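TCP pilus virulence regulatory protein (Vibrio cholerae, PDB 4MLO) probably activates transcription of virulence genes, including those of the TCP pilus, as an AraC-family DNA-binding regulator that holds a fatty acid. Local coordinates at residues R184-A189 / S219-Y224; I226-T231 / A240-F245; F234-I239 / S249-V254. All blocks are in the same frame, centred on the assembly; numbering follows the deposited sequence. Where two conformers were deposited one is given.

Contact 1: R184-A189 / S219-Y224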
loop_
_atom_site.group_PDB
_atom_site.type_symbol
_atom_site.label_atom_id
_atom_site.label_comp_id
_atom_site.label_asym_id
_atom_site.label_seq_id
_atom_site.Cartn_x
_atom_site.Cartn_y
_atom_site.Cartn_z
ATOM N N ARG A 184 -9.380 -5.854 -19.104
ATOM C CA ARG A 184 -10.609 -5.403 -19.729
ATOM C C ARG A 184 -10.523 -3.916 -20.040
ATOM O O ARG A 184 -9.908 -3.138 -19.279
ATOM C CB ARG A 184 -11.789 -5.712 -18.809
ATOM C CG ARG A 184 -13.143 -5.294 -19.362
ATOM C CD ARG A 184 -14.243 -5.903 -18.507
ATOM N NE ARG A 184 -15.519 -5.275 -18.824
ATOM C CZ ARG A 184 -16.677 -5.582 -18.244
ATOM N NH1 ARG A 184 -16.741 -6.532 -17.322
ATOM N NH2 ARG A 184 -17.771 -4.916 -18.601
ATOM N N ASN A 185 -11.204 -3.518 -21.132
ATOM C CA ASN A 185 -11.196 -2.125 -21.590
ATOM C C ASN A 185 -12.238 -1.338 -20.788
ATOM O O ASN A 185 -13.272 -0.881 -21.299
ATOM C CB ASN A 185 -11.408 -1.996 -23.098
ATOM C CG ASN A 185 -10.355 -2.748 -23.921
ATOM O OD1 ASN A 185 -10.686 -3.492 -24.841
ATOM N ND2 ASN A 185 -9.064 -2.538 -23.595
ATOM N N TRP A 186 -11.953 -1.207 -19.499
ATOM C CA TRP A 186 -12.889 -0.618 -18.543
ATOM C C TRP A 186 -13.226 0.823 -18.905
ATOM O O TRP A 186 -12.356 1.630 -19.238
ATOM C CB TRP A 186 -12.312 -0.622 -17.127
ATOM C CG TRP A 186 -12.092 -1.959 -16.538
ATOM C CD1 TRP A 186 -10.895 -2.568 -16.355
ATOM C CD2 TRP A 186 -13.083 -2.843 -16.039
ATOM N NE1 TRP A 186 -11.075 -3.800 -15.744
ATOM C CE2 TRP A 186 -12.409 -3.993 -15.541
ATOM C CE3 TRP A 186 -14.481 -2.803 -15.974
ATOM C CZ2 TRP A 186 -13.075 -5.065 -14.986
ATOM C CZ3 TRP A 186 -15.131 -3.864 -15.406
ATOM C CH2 TRP A 186 -14.425 -4.987 -14.924
ATOM N N ARG A 187 -14.516 1.132 -18.810
ATOM C CA ARG A 187 -15.077 2.470 -18.942
ATOM C C ARG A 187 -16.038 2.692 -17.769
ATOM O O ARG A 187 -16.488 1.747 -17.124
ATOM C CB ARG A 187 -15.873 2.580 -20.259
ATOM C CG ARG A 187 -15.136 2.214 -21.536
ATOM C CD ARG A 187 -16.132 1.753 -22.644
ATOM N NE ARG A 187 -17.034 0.666 -22.210
ATOM C CZ ARG A 187 -17.992 0.129 -22.971
ATOM N NH1 ARG A 187 -18.172 0.553 -24.211
ATOM N NH2 ARG A 187 -18.767 -0.842 -22.500
ATOM N N TRP A 188 -16.396 3.954 -17.510
ATOM C CA TRP A 188 -17.234 4.236 -16.358
ATOM C C TRP A 188 -18.542 3.474 -16.430
ATOM O O TRP A 188 -19.068 3.070 -15.393
ATOM C CB TRP A 188 -17.501 5.742 -16.257
ATOM C CG TRP A 188 -16.824 6.431 -15.147
ATOM C CD1 TRP A 188 -15.954 7.494 -15.248
ATOM C CD2 TRP A 188 -17.010 6.203 -13.750
ATOM N NE1 TRP A 188 -15.604 7.926 -14.009
ATOM C CE2 TRP A 188 -16.215 7.146 -13.063
ATOM C CE3 TRP A 188 -17.771 5.306 -13.006
ATOM C CZ2 TRP A 188 -16.155 7.201 -11.684
ATOM C CZ3 TRP A 188 -17.719 5.356 -11.640
ATOM C CH2 TRP A 188 -16.917 6.321 -10.970
ATOM N N ALA A 189 -19.095 3.290 -17.640
ATOM C CA ALA A 189 -20.393 2.650 -17.741
ATOM C C ALA A 189 -20.314 1.221 -17.259
ATOM O O ALA A 189 -21.282 0.699 -16.680
ATOM C CB ALA A 189 -20.925 2.684 -19.176
ATOM N N SER A 219 -3.368 3.259 -12.438
ATOM C CA SER A 219 -2.724 3.063 -11.141
ATOM C C SER A 219 -2.896 1.632 -10.650
ATOM O O SER A 219 -1.950 1.031 -10.144
ATOM C CB SER A 219 -3.252 4.082 -10.113
ATOM O OG SER A 219 -4.525 3.762 -9.555
ATOM N N ILE A 220 -4.090 1.057 -10.802
ATOM C CA ILE A 220 -4.309 -0.335 -10.416
ATOM C C ILE A 220 -3.460 -1.268 -11.269
ATOM O O ILE A 220 -2.873 -2.243 -10.757
ATOM C CB ILE A 220 -5.806 -0.667 -10.505
ATOM C CG1 ILE A 220 -6.595 0.208 -9.514
ATOM C CG2 ILE A 220 -6.059 -2.191 -10.264
ATOM C CD1 ILE A 220 -8.077 0.113 -9.746
ATOM N N ARG A 221 -3.330 -0.960 -12.567
ATOM C CA ARG A 221 -2.493 -1.762 -13.464
ATOM C C ARG A 221 -1.013 -1.669 -13.105
ATOM O O ARG A 221 -0.300 -2.660 -13.211
ATOM C CB ARG A 221 -2.715 -1.352 -14.914
ATOM C CG ARG A 221 -4.103 -1.752 -15.451
ATOM C CD ARG A 221 -4.289 -1.372 -16.925
ATOM N NE ARG A 221 -5.517 -2.006 -17.441
ATOM C CZ ARG A 221 -6.270 -1.561 -18.425
ATOM N NH1 ARG A 221 -5.984 -0.452 -19.077
ATOM N NH2 ARG A 221 -7.374 -2.258 -18.743
ATOM N N ILE A 222 -0.534 -0.512 -12.640
ATOM C CA ILE A 222 0.875 -0.448 -12.218
ATOM C C ILE A 222 1.107 -1.329 -11.004
ATOM O O ILE A 222 2.135 -2.018 -10.885
ATOM C CB ILE A 222 1.296 1.010 -11.942
ATOM C CG1 ILE A 222 1.413 1.838 -13.236
ATOM C CG2 ILE A 222 2.649 1.103 -11.158
ATOM C CD1 ILE A 222 2.408 1.320 -14.273
ATOM N N SER A 223 0.197 -1.293 -10.052
ATOM C CA SER A 223 0.411 -2.112 -8.877
ATOM C C SER A 223 0.321 -3.596 -9.223
ATOM O O SER A 223 1.043 -4.403 -8.637
ATOM C CB SER A 223 -0.551 -1.669 -7.787
ATOM O OG SER A 223 -0.175 -0.357 -7.367
ATOM N N TYR A 224 -0.484 -3.965 -10.227
ATOM C CA TYR A 224 -0.467 -5.330 -10.736
ATOM C C TYR A 224 0.898 -5.687 -11.324
ATOM O O TYR A 224 1.447 -6.766 -11.043
ATOM C CB TYR A 224 -1.612 -5.479 -11.749
ATOM C CG TYR A 224 -1.907 -6.871 -12.239
ATOM C CD1 TYR A 224 -1.244 -7.400 -13.303
ATOM C CD2 TYR A 224 -2.963 -7.601 -11.694
ATOM C CE1 TYR A 224 -1.539 -8.679 -13.788
ATOM C CE2 TYR A 224 -3.254 -8.888 -12.175
ATOM C CZ TYR A 224 -2.504 -9.411 -13.214
ATOM O OH TYR A 224 -2.762 -10.678 -13.741
#
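Arg221 reaches out from helix 213-230 and brings NH2 to 2.7 Å from Arg184 O, a carbonyl lying at the edge of the guanidinium and near its plane. The backbones themselves stay well apart: the nearest pair of CA atoms, those of Arg184 and Arg221, is separated by 10.9 Å, and one long side chain bridges the interval. Its shape explains the reach. CG stands anti to the carbonyl carbon (chi1 -70°), and from there to NE the chain is extended, with chi2 at -178°. NE donates a hydrogen bond to Ile182 O, which holds the guanidinium in place. The same NH2 also comes within 4.3 Å of Trp186 CD1, meeting the indole obliquely.

On the other side of the contact, Arg184, extended throughout, runs along one face of the Trp186 indole: Arg184 CD sits 3.6 Å above the ring, offset toward the rim. Its guanidinium has Trp186 CZ3 over one face, again offset toward the rim, while NH1 forms a salt bridge with Glu194. The indole N-H is occupied, NE1 bonding to Asp181 O. Asn185, centre of an inverse gamma turn, bends the chain between these two residues. With 82 Å² buried, this is a slender connection, carried by one arginine, between the turn leading into helix 188-195 and the long helix 213-230, which in AraC-family proteins joins the two helix-turn-helix units of the DNA-binding domain.

Contact 2: I226-T231 / A240-F245. With PAM (palmitoleic acid), chain E.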
loop_
_atom_site.group_PDB
_atom_site.type_symbol
_atom_site.label_atom_id
_atom_site.label_comp_id
_atom_site.label_asym_id
_atom_site.label_seq_id
_atom_site.Cartn_x
_atom_site.Cartn_y
_atom_site.Cartn_z
ATOM N N ILE A 226 3.778 -4.434 -10.536
ATOM C CA ILE A 226 4.711 -4.541 -9.418
ATOM C C ILE A 226 4.565 -5.908 -8.776
ATOM O O ILE A 226 5.543 -6.609 -8.536
ATOM C CB ILE A 226 4.481 -3.383 -8.429
ATOM C CG1 ILE A 226 5.037 -2.105 -9.034
ATOM C CG2 ILE A 226 5.177 -3.635 -7.123
ATOM C CD1 ILE A 226 4.550 -0.866 -8.341
ATOM N N SER A 227 3.313 -6.340 -8.554
ATOM C CA SER A 227 3.073 -7.684 -8.038
ATOM C C SER A 227 3.687 -8.751 -8.924
ATOM O O SER A 227 4.277 -9.708 -8.409
ATOM C CB SER A 227 1.575 -7.926 -7.889
ATOM O OG SER A 227 1.048 -7.126 -6.857
ATOM N N LEU A 228 3.569 -8.621 -10.255
ATOM C CA LEU A 228 4.178 -9.607 -11.148
ATOM C C LEU A 228 5.687 -9.607 -11.022
ATOM O O LEU A 228 6.324 -10.674 -11.009
ATOM C CB LEU A 228 3.805 -9.339 -12.595
ATOM C CG LEU A 228 2.387 -9.526 -13.051
ATOM C CD1 LEU A 228 2.305 -8.970 -14.426
ATOM C CD2 LEU A 228 2.047 -11.011 -13.062
ATOM N N MET A 229 6.290 -8.426 -10.950
ATOM C CA MET A 229 7.735 -8.391 -10.799
ATOM C C MET A 229 8.175 -8.993 -9.474
ATOM O O MET A 229 9.241 -9.617 -9.396
ATOM C CB MET A 229 8.232 -6.950 -10.952
ATOM C CG MET A 229 8.056 -6.500 -12.400
ATOM S SD MET A 229 8.736 -4.861 -12.758
ATOM C CE MET A 229 7.323 -3.810 -12.453
ATOM N N LYS A 230 7.386 -8.814 -8.422
ATOM C CA LYS A 230 7.749 -9.411 -7.141
ATOM C C LYS A 230 7.677 -10.926 -7.163
ATOM O O LYS A 230 8.298 -11.564 -6.302
ATOM C CB LYS A 230 6.853 -8.858 -6.031
ATOM C CG LYS A 230 7.175 -7.440 -5.615
ATOM C CD LYS A 230 6.227 -6.991 -4.508
ATOM C CE LYS A 230 6.610 -5.642 -4.017
ATOM N NZ LYS A 230 5.892 -5.355 -2.739
ATOM N N THR A 231 6.951 -11.526 -8.102
ATOM C CA THR A 231 6.943 -12.980 -8.216
ATOM C C THR A 231 8.084 -13.511 -9.079
ATOM O O THR A 231 8.173 -14.725 -9.273
ATOM C CB THR A 231 5.621 -13.501 -8.795
ATOM O OG1 THR A 231 5.530 -13.178 -10.188
ATOM C CG2 THR A 231 4.405 -12.954 -8.042
ATOM N N ALA A 240 4.114 -5.782 -19.355
ATOM C CA ALA A 240 3.269 -4.677 -19.818
ATOM C C ALA A 240 1.941 -5.212 -20.328
ATOM O O ALA A 240 0.887 -4.664 -20.003
ATOM C CB ALA A 240 3.963 -3.911 -20.917
ATOM N N TYR A 241 1.975 -6.298 -21.095
ATOM C CA TYR A 241 0.731 -6.798 -21.710
ATOM C C TYR A 241 -0.115 -7.566 -20.701
ATOM O O TYR A 241 -1.348 -7.444 -20.698
ATOM C CB TYR A 241 1.076 -7.668 -22.935
ATOM C CG TYR A 241 1.384 -6.839 -24.189
ATOM C CD1 TYR A 241 2.690 -6.568 -24.568
ATOM C CD2 TYR A 241 0.367 -6.236 -24.921
ATOM C CE1 TYR A 241 2.967 -5.777 -25.675
ATOM C CE2 TYR A 241 0.629 -5.448 -26.028
ATOM C CZ TYR A 241 1.935 -5.205 -26.406
ATOM O OH TYR A 241 2.215 -4.412 -27.502
ATOM N N GLN A 242 0.522 -8.324 -19.809
ATOM C CA GLN A 242 -0.208 -9.041 -18.775
ATOM C C GLN A 242 -0.952 -8.072 -17.861
ATOM O O GLN A 242 -2.022 -8.387 -17.338
ATOM C CB GLN A 242 0.768 -9.921 -17.984
ATOM C CG GLN A 242 0.130 -10.780 -16.915
ATOM C CD GLN A 242 -0.244 -12.172 -17.383
ATOM O OE1 GLN A 242 0.280 -12.665 -18.386
ATOM N NE2 GLN A 242 -1.146 -12.829 -16.634
ATOM N N SER A 243 -0.403 -6.887 -17.651
ATOM C CA SER A 243 -0.970 -5.918 -16.754
ATOM C C SER A 243 -2.017 -5.041 -17.403
ATOM O O SER A 243 -2.573 -4.177 -16.710
ATOM C CB SER A 243 0.136 -5.021 -16.223
ATOM O OG SER A 243 1.121 -5.792 -15.552
ATOM N N GLY A 244 -2.293 -5.225 -18.697
ATOM C CA GLY A 244 -3.393 -4.550 -19.353
ATOM C C GLY A 244 -3.046 -3.271 -20.061
ATOM O O GLY A 244 -3.965 -2.571 -20.534
ATOM N N PHE A 245 -1.758 -2.954 -20.205
ATOM C CA PHE A 245 -1.362 -1.780 -20.964
ATOM C C PHE A 245 -1.413 -2.030 -22.480
ATOM O O PHE A 245 -1.217 -3.154 -22.973
ATOM C CB PHE A 245 0.028 -1.337 -20.499
ATOM C CG PHE A 245 0.026 -0.816 -19.102
ATOM C CD1 PHE A 245 -0.432 0.476 -18.845
ATOM C CD2 PHE A 245 0.405 -1.609 -18.026
ATOM C CE1 PHE A 245 -0.468 0.966 -17.539
ATOM C CE2 PHE A 245 0.388 -1.122 -16.721
ATOM C CZ PHE A 245 -0.051 0.151 -16.478
HETATM C C1 PAM E . 6.009 -2.160 -3.025
HETATM O O1 PAM E . 6.880 -2.871 -2.455
HETATM O O2 PAM E . 4.797 -2.479 -3.015
HETATM C C2 PAM E . 6.408 -0.911 -3.761
HETATM C C3 PAM E . 5.701 0.335 -3.205
HETATM C C4 PAM E . 6.065 0.519 -1.734
HETATM C C5 PAM E . 5.458 1.781 -1.130
HETATM C C6 PAM E . 5.711 1.847 0.375
HETATM C C7 PAM E . 7.196 1.924 0.729
HETATM C C8 PAM E . 7.791 3.257 0.307
HETATM C C9 PAM E . 9.290 3.336 0.579
HETATM C C10 PAM E . 10.215 2.715 -0.163
HETATM C C11 PAM E . 9.857 1.823 -1.340
HETATM C C12 PAM E . 10.912 1.835 -2.447
HETATM C C13 PAM E . 10.287 1.213 -3.698
HETATM C C14 PAM E . 10.991 1.538 -5.001
HETATM C C15 PAM E . 11.066 3.037 -5.258
HETATM C C16 PAM E . 11.183 3.352 -6.729
#
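Leu228 has its CG turned anti to the carbonyl carbon by chi1 (-68°), and chi2, at 171°, extends CD1 from there toward Gln242 and Ser243. The methyl lies 3.6 Å from Ser243 OG. That hydroxyl is engaged in a hydrogen bond with Ile239 O, so the leucine packs against a polar group that already has a partner. Gln242 meets the same methyl by a different route: in the conformer given, its CG lies anti to the backbone N and the chain then bends at chi2, 93°, presenting the flank of its aliphatic part. The two side chains cross at about a right angle, with Leu228 CD1 at 3.8 Å from Gln242 CG.

Leu228 O accepts from both Thr231 N and Thr231 OG1, the latter at 2.8 Å and tilted out of the carbonyl plane. Gly244, at positive phi, completes a Schellman motif after helix 236-242, with Phe245 N bonded to Ala240 O at 3.2 Å.

Lys230 extends beyond CG toward palmitoleic acid, where NZ donates to O1 at 2.7 Å; Asn10 on strand 7-14 also receives a bond from NZ. The 226-231 part of helix 213-230 thus faces helix 236-242 through Leu228 and reaches strand 7-14 through Lys230, while Met229 packs on helices 248-259 and 263-271 and Ala240 on helix 248-259.

Contact 3: F234-I239 / S249-V254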
loop_
_atom_site.group_PDB
_atom_site.type_symbol
_atom_site.label_atom_id
_atom_site.label_comp_id
_atom_site.label_asym_id
_atom_site.label_seq_id
_atom_site.Cartn_x
_atom_site.Cartn_y
_atom_site.Cartn_z
ATOM N N PHE A 234 10.376 -11.031 -15.265
ATOM C CA PHE A 234 11.368 -10.044 -15.689
ATOM C C PHE A 234 11.234 -9.580 -17.136
ATOM O O PHE A 234 11.894 -8.599 -17.514
ATOM C CB PHE A 234 12.785 -10.617 -15.488
ATOM C CG PHE A 234 13.043 -11.854 -16.296
ATOM C CD1 PHE A 234 12.834 -13.128 -15.737
ATOM C CD2 PHE A 234 13.479 -11.768 -17.601
ATOM C CE1 PHE A 234 13.071 -14.256 -16.466
ATOM C CE2 PHE A 234 13.705 -12.916 -18.368
ATOM C CZ PHE A 234 13.510 -14.156 -17.796
ATOM N N LYS A 235 10.395 -10.210 -17.953
ATOM C CA LYS A 235 10.284 -9.851 -19.355
ATOM C C LYS A 235 9.382 -8.625 -19.455
ATOM O O LYS A 235 8.161 -8.713 -19.248
ATOM C CB LYS A 235 9.739 -11.020 -20.177
ATOM C CG LYS A 235 10.658 -12.236 -20.196
ATOM C CD LYS A 235 10.027 -13.412 -20.983
ATOM C CE LYS A 235 10.907 -14.667 -20.909
ATOM N NZ LYS A 235 10.183 -15.884 -21.356
ATOM N N ILE A 236 9.986 -7.468 -19.707
ATOM C CA ILE A 236 9.248 -6.215 -19.595
ATOM C C ILE A 236 8.048 -6.210 -20.518
ATOM O O ILE A 236 6.983 -5.691 -20.156
ATOM C CB ILE A 236 10.164 -5.012 -19.895
ATOM C CG1 ILE A 236 11.273 -4.860 -18.842
ATOM C CG2 ILE A 236 9.352 -3.749 -19.949
ATOM C CD1 ILE A 236 10.789 -4.561 -17.451
ATOM N N LYS A 237 8.211 -6.712 -21.736
ATOM C CA LYS A 237 7.099 -6.690 -22.683
ATOM C C LYS A 237 5.960 -7.567 -22.189
ATOM O O LYS A 237 4.795 -7.146 -22.186
ATOM C CB LYS A 237 7.581 -7.114 -24.072
ATOM C CG LYS A 237 6.523 -6.915 -25.192
ATOM C CD LYS A 237 7.084 -7.411 -26.515
ATOM C CE LYS A 237 6.139 -7.162 -27.657
ATOM N NZ LYS A 237 6.723 -7.605 -28.954
ATOM N N GLN A 238 6.269 -8.766 -21.714
ATOM C CA GLN A 238 5.212 -9.613 -21.174
ATOM C C GLN A 238 4.511 -8.961 -19.986
ATOM O O GLN A 238 3.283 -9.039 -19.847
ATOM C CB GLN A 238 5.783 -10.963 -20.789
ATOM C CG GLN A 238 4.745 -11.952 -20.299
ATOM C CD GLN A 238 5.251 -13.369 -20.321
ATOM O OE1 GLN A 238 4.712 -14.232 -21.024
ATOM N NE2 GLN A 238 6.303 -13.618 -19.582
ATOM N N ILE A 239 5.272 -8.309 -19.107
ATOM C CA ILE A 239 4.689 -7.663 -17.937
ATOM C C ILE A 239 3.705 -6.590 -18.385
ATOM O O ILE A 239 2.600 -6.463 -17.850
ATOM C CB ILE A 239 5.812 -7.085 -17.050
ATOM C CG1 ILE A 239 6.625 -8.212 -16.424
ATOM C CG2 ILE A 239 5.273 -6.150 -15.954
ATOM C CD1 ILE A 239 8.007 -7.776 -15.890
ATOM N N SER A 249 5.473 0.946 -24.440
ATOM C CA SER A 249 5.761 2.363 -24.267
ATOM C C SER A 249 4.769 3.007 -23.311
ATOM O O SER A 249 5.139 3.831 -22.477
ATOM C CB SER A 249 5.751 3.068 -25.625
ATOM O OG SER A 249 6.842 2.633 -26.414
ATOM N N TYR A 250 3.503 2.625 -23.401
ATOM C CA TYR A 250 2.495 3.170 -22.499
ATOM C C TYR A 250 2.781 2.753 -21.065
ATOM O O TYR A 250 2.797 3.584 -20.151
ATOM C CB TYR A 250 1.120 2.679 -22.957
ATOM C CG TYR A 250 -0.052 3.421 -22.375
ATOM C CD1 TYR A 250 -0.884 4.183 -23.186
ATOM C CD2 TYR A 250 -0.367 3.333 -21.041
ATOM C CE1 TYR A 250 -1.970 4.865 -22.649
ATOM C CE2 TYR A 250 -1.449 4.037 -20.497
ATOM C CZ TYR A 250 -2.228 4.784 -21.299
ATOM O OH TYR A 250 -3.278 5.459 -20.742
ATOM N N PHE A 251 3.015 1.458 -20.859
ATOM C CA PHE A 251 3.420 0.936 -19.565
ATOM C C PHE A 251 4.604 1.700 -18.996
ATOM O O PHE A 251 4.554 2.168 -17.859
ATOM C CB PHE A 251 3.778 -0.536 -19.698
ATOM C CG PHE A 251 4.495 -1.106 -18.496
ATOM C CD1 PHE A 251 3.909 -1.101 -17.250
ATOM C CD2 PHE A 251 5.774 -1.678 -18.624
ATOM C CE1 PHE A 251 4.557 -1.670 -16.152
ATOM C CE2 PHE A 251 6.374 -2.220 -17.551
ATOM C CZ PHE A 251 5.779 -2.217 -16.319
ATOM N N SER A 252 5.674 1.821 -19.777
ATOM C CA SER A 252 6.878 2.486 -19.273
ATOM C C SER A 252 6.594 3.914 -18.861
ATOM O O SER A 252 7.093 4.384 -17.827
ATOM C CB SER A 252 7.982 2.478 -20.342
ATOM O OG SER A 252 8.289 1.159 -20.731
ATOM N N THR A 253 5.804 4.629 -19.660
ATOM C CA THR A 253 5.500 6.030 -19.378
ATOM C C THR A 253 4.714 6.189 -18.066
ATOM O O THR A 253 5.043 7.019 -17.197
ATOM C CB THR A 253 4.720 6.624 -20.553
ATOM O OG1 THR A 253 5.494 6.558 -21.764
ATOM C CG2 THR A 253 4.451 8.067 -20.280
ATOM N N VAL A 254 3.661 5.388 -17.899
ATOM C CA VAL A 254 2.902 5.424 -16.656
ATOM C C VAL A 254 3.745 4.966 -15.453
ATOM O O VAL A 254 3.621 5.527 -14.365
ATOM C CB VAL A 254 1.619 4.576 -16.806
ATOM C CG1 VAL A 254 0.837 4.583 -15.502
ATOM C CG2 VAL A 254 0.774 5.122 -17.957
#
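Residues 236-239 form the first turn of helix 236-242, and 249-254 are helical throughout, within helix 248-259. Lys235 occupies the N-cap position, and Ile239 N bonds back to its carbonyl O at 2.9 Å. Across the contact the closest CA pairs are Ile236 with Ser252 at 9.0 Å and Ile239 with Phe251 at 8.8 Å. Ile236 and Ile239, three residues apart on one helix, thus have the adjacent Ser252 and Phe251 of the other as their nearest CA partners.

The phenyl ring of Phe251 fills the interval. Its CG is anti to the backbone N (chi1 167°), which directs the ring at the first helix, where it meets the CG2 methyls of both isoleucines. Ile236 CG2 approaches the ring edge, near its plane, and lies 4.1 Å from Phe251 CE2; the two side chains cross at about a right angle. Ile239 CG2 comes obliquely to the neighbouring ring atom, Phe251 CZ, at 4.0 Å.

The pair is consistent with the second helix-turn-helix of AraC-family proteins, in which 248-259 would be the recognition helix; Phe251 belongs to the apolar core that sets the two helices against each other. Pro263 packs on Ile236 and Phe251, Met229 packs on Ile239, and the ring of Phe245 meets that of Phe251 with planes inclined at about 50°.

On helix 248-259, Thr253 OG1 returns to Ser249 O at 2.8 Å. The Thr253 N-H reaches the same oxygen from the opposite face of the carbonyl plane, giving Ser249 O two donors from one residue.

Contacts 1 and 2 share helix 213-230, and contacts 2 and 3 share helix 236-242. The centres of contacts 1 and 2 are 13 Å apart, and the two meet where Arg221 CB touches Phe245 CZ at 3.4 Å. Contacts 2 and 3 are closer, with centres 8 Å apart and segments alternating along the chain; Ala240 CB lies 3.6 Å from Phe251 CB, and Phe245 CD1 packs at 3.6 Å on Tyr250 CD2. Contacts 1 and 3 touch through Ile222 CG1 and Val254 CG1 at 3.6 Å. Contact 2 alone includes a residue of the fatty-acid pocket, Lys230; the Phe251 side chain of contact 3 is about 12 Å from the palmitoleic acid.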